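Local coordinates for protein N-acetylgalactosaminyltransferase 7 (Homo sapiens, PDB 6IWR) that belongs to a glycosyltransferase family and joins a GT-A domain to a ricin-type beta-trefoil lectin domain, at residues I270-G275 / I281-G286. Sequence-based numbering, arbitrary orientation.
Sequences IDVING and IPQGGG
Ile281 pairs with Val272 through both of its backbone polar groups: its N donates to Val272 O at 2.8 Å, almost straight (173°), and its O accepts from Val272 N. This reciprocal pair is an antiparallel hydrogen-bonded bridge, with the side chains of Ile281 and Val272 on the same face of the sheet. In Ile281 the first torsion sets CG1 beside its own backbone N (chi1 -43°), and the second (chi2 100°) then carries CD1 to 3.6 Å from Val272 O, where it also meets Asn274 CB. Pro282 lies alongside Asp271, its CA 3.5 Å from Asp271 OD1. The other carboxylate oxygen of Asp271 is taken by a salt bridge to Arg377 on strand 376-382, and Leu572 of the second subunit packs on Ile281 and Pro282. Gln283 lies alongside the strand, its side chain roughly at right angles to that of Val272, with CG 3.8 Å from Val272 CG2 and 3.5 Å from Ile270 O. The Ile270 side chain is about 9 Å from the bound manganese ion. Val272 and Ile281 thus close a beta hairpin between strands 264-274 and 280-281, which the chain leaves at Pro282 as a loop, on the central mixed sheet of the GT-A fold.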
loop_
_atom_site.group_PDB
_atom_site.type_symbol
_atom_site.label_atom_id
_atom_site.label_comp_id
_atom_site.label_asym_id
_atom_site.label_seq_id
_atom_site.Cartn_x
_atom_site.Cartn_y
_atom_site.Cartn_z
ATOM N N ILE A 270 11.620 -24.243 2.423
ATOM C CA ILE A 270 12.125 -22.933 2.046
ATOM C C ILE A 270 11.939 -21.999 3.234
ATOM O O ILE A 270 10.805 -21.677 3.591
ATOM C CB ILE A 270 11.404 -22.392 0.810
ATOM C CG1 ILE A 270 11.527 -23.380 -0.352
ATOM C CG2 ILE A 270 11.989 -21.041 0.416
ATOM C CD1 ILE A 270 10.975 -22.824 -1.660
ATOM N N ASP A 271 13.051 -21.546 3.821
ATOM C CA ASP A 271 13.091 -20.660 4.980
ATOM C C ASP A 271 13.257 -19.209 4.533
ATOM O O ASP A 271 13.740 -18.941 3.433
ATOM C CB ASP A 271 14.249 -21.031 5.928
ATOM C CG ASP A 271 14.029 -22.355 6.663
ATOM O OD1 ASP A 271 12.853 -22.714 6.919
ATOM O OD2 ASP A 271 15.037 -23.038 6.979
ATOM N N VAL A 272 12.905 -18.274 5.425
ATOM C CA VAL A 272 12.862 -16.846 5.104
ATOM C C VAL A 272 14.139 -16.160 5.575
ATOM O O VAL A 272 14.418 -16.088 6.783
ATOM C CB VAL A 272 11.647 -16.153 5.741
ATOM C CG1 VAL A 272 11.694 -14.664 5.429
ATOM C CG2 VAL A 272 10.357 -16.782 5.296
ATOM N N ILE A 273 14.871 -15.596 4.624
ATOM C CA ILE A 273 16.002 -14.721 4.910
ATOM C C ILE A 273 15.472 -13.297 4.888
ATOM O O ILE A 273 14.936 -12.838 3.875
ATOM C CB ILE A 273 17.130 -14.887 3.874
ATOM C CG1 ILE A 273 17.593 -16.328 3.729
ATOM C CG2 ILE A 273 18.303 -14.015 4.231
ATOM C CD1 ILE A 273 18.759 -16.433 2.750
ATOM N N ASN A 274 15.658 -12.578 5.983
ATOM C CA ASN A 274 15.126 -11.227 6.066
ATOM C C ASN A 274 15.905 -10.277 5.166
ATOM O O ASN A 274 17.107 -10.069 5.365
ATOM C CB ASN A 274 15.172 -10.749 7.504
ATOM C CG ASN A 274 14.468 -9.459 7.677
ATOM O OD1 ASN A 274 14.808 -8.468 7.041
ATOM N ND2 ASN A 274 13.462 -9.450 8.524
ATOM N N GLY A 275 15.216 -9.680 4.187
ATOM C CA GLY A 275 15.864 -8.831 3.190
ATOM C C GLY A 275 16.479 -7.558 3.745
ATOM O O GLY A 275 17.212 -6.853 3.037
ATOM N N ILE A 281 14.596 -17.108 9.405
ATOM C CA ILE A 281 13.390 -17.507 10.126
ATOM C C ILE A 281 12.658 -18.555 9.291
ATOM O O ILE A 281 12.619 -18.437 8.052
ATOM C CB ILE A 281 12.473 -16.295 10.363
ATOM C CG1 ILE A 281 13.266 -15.055 10.808
ATOM C CG2 ILE A 281 11.350 -16.639 11.264
ATOM C CD1 ILE A 281 13.520 -14.037 9.613
ATOM N N PRO A 282 12.074 -19.587 9.896
ATOM C CA PRO A 282 11.203 -20.500 9.132
ATOM C C PRO A 282 9.851 -19.867 8.828
ATOM O O PRO A 282 9.415 -18.927 9.498
ATOM C CB PRO A 282 11.047 -21.715 10.050
ATOM C CG PRO A 282 11.509 -21.268 11.385
ATOM C CD PRO A 282 12.384 -20.069 11.246
ATOM N N GLN A 283 9.180 -20.388 7.798
ATOM C CA GLN A 283 7.847 -19.885 7.459
ATOM C C GLN A 283 6.796 -20.265 8.511
ATOM O O GLN A 283 6.875 -21.305 9.171
ATOM C CB GLN A 283 7.397 -20.402 6.099
ATOM C CG GLN A 283 8.122 -19.802 4.934
ATOM C CD GLN A 283 7.423 -20.120 3.617
ATOM O OE1 GLN A 283 7.925 -20.881 2.764
ATOM N NE2 GLN A 283 6.245 -19.542 3.454
ATOM N N GLY A 284 5.808 -19.389 8.675
ATOM C CA GLY A 284 4.628 -19.754 9.430
ATOM C C GLY A 284 3.800 -20.746 8.637
ATOM O O GLY A 284 3.328 -20.461 7.535
ATOM N N GLY A 285 3.644 -21.941 9.173
ATOM C CA GLY A 285 3.071 -23.030 8.416
ATOM C C GLY A 285 2.415 -24.013 9.356
ATOM O O GLY A 285 2.828 -24.180 10.501
ATOM N N GLY A 286 1.402 -24.685 8.827
ATOM C CA GLY A 286 0.398 -25.290 9.689
ATOM C C GLY A 286 0.961 -26.147 10.806
ATOM O O GLY A 286 0.593 -25.983 11.971
#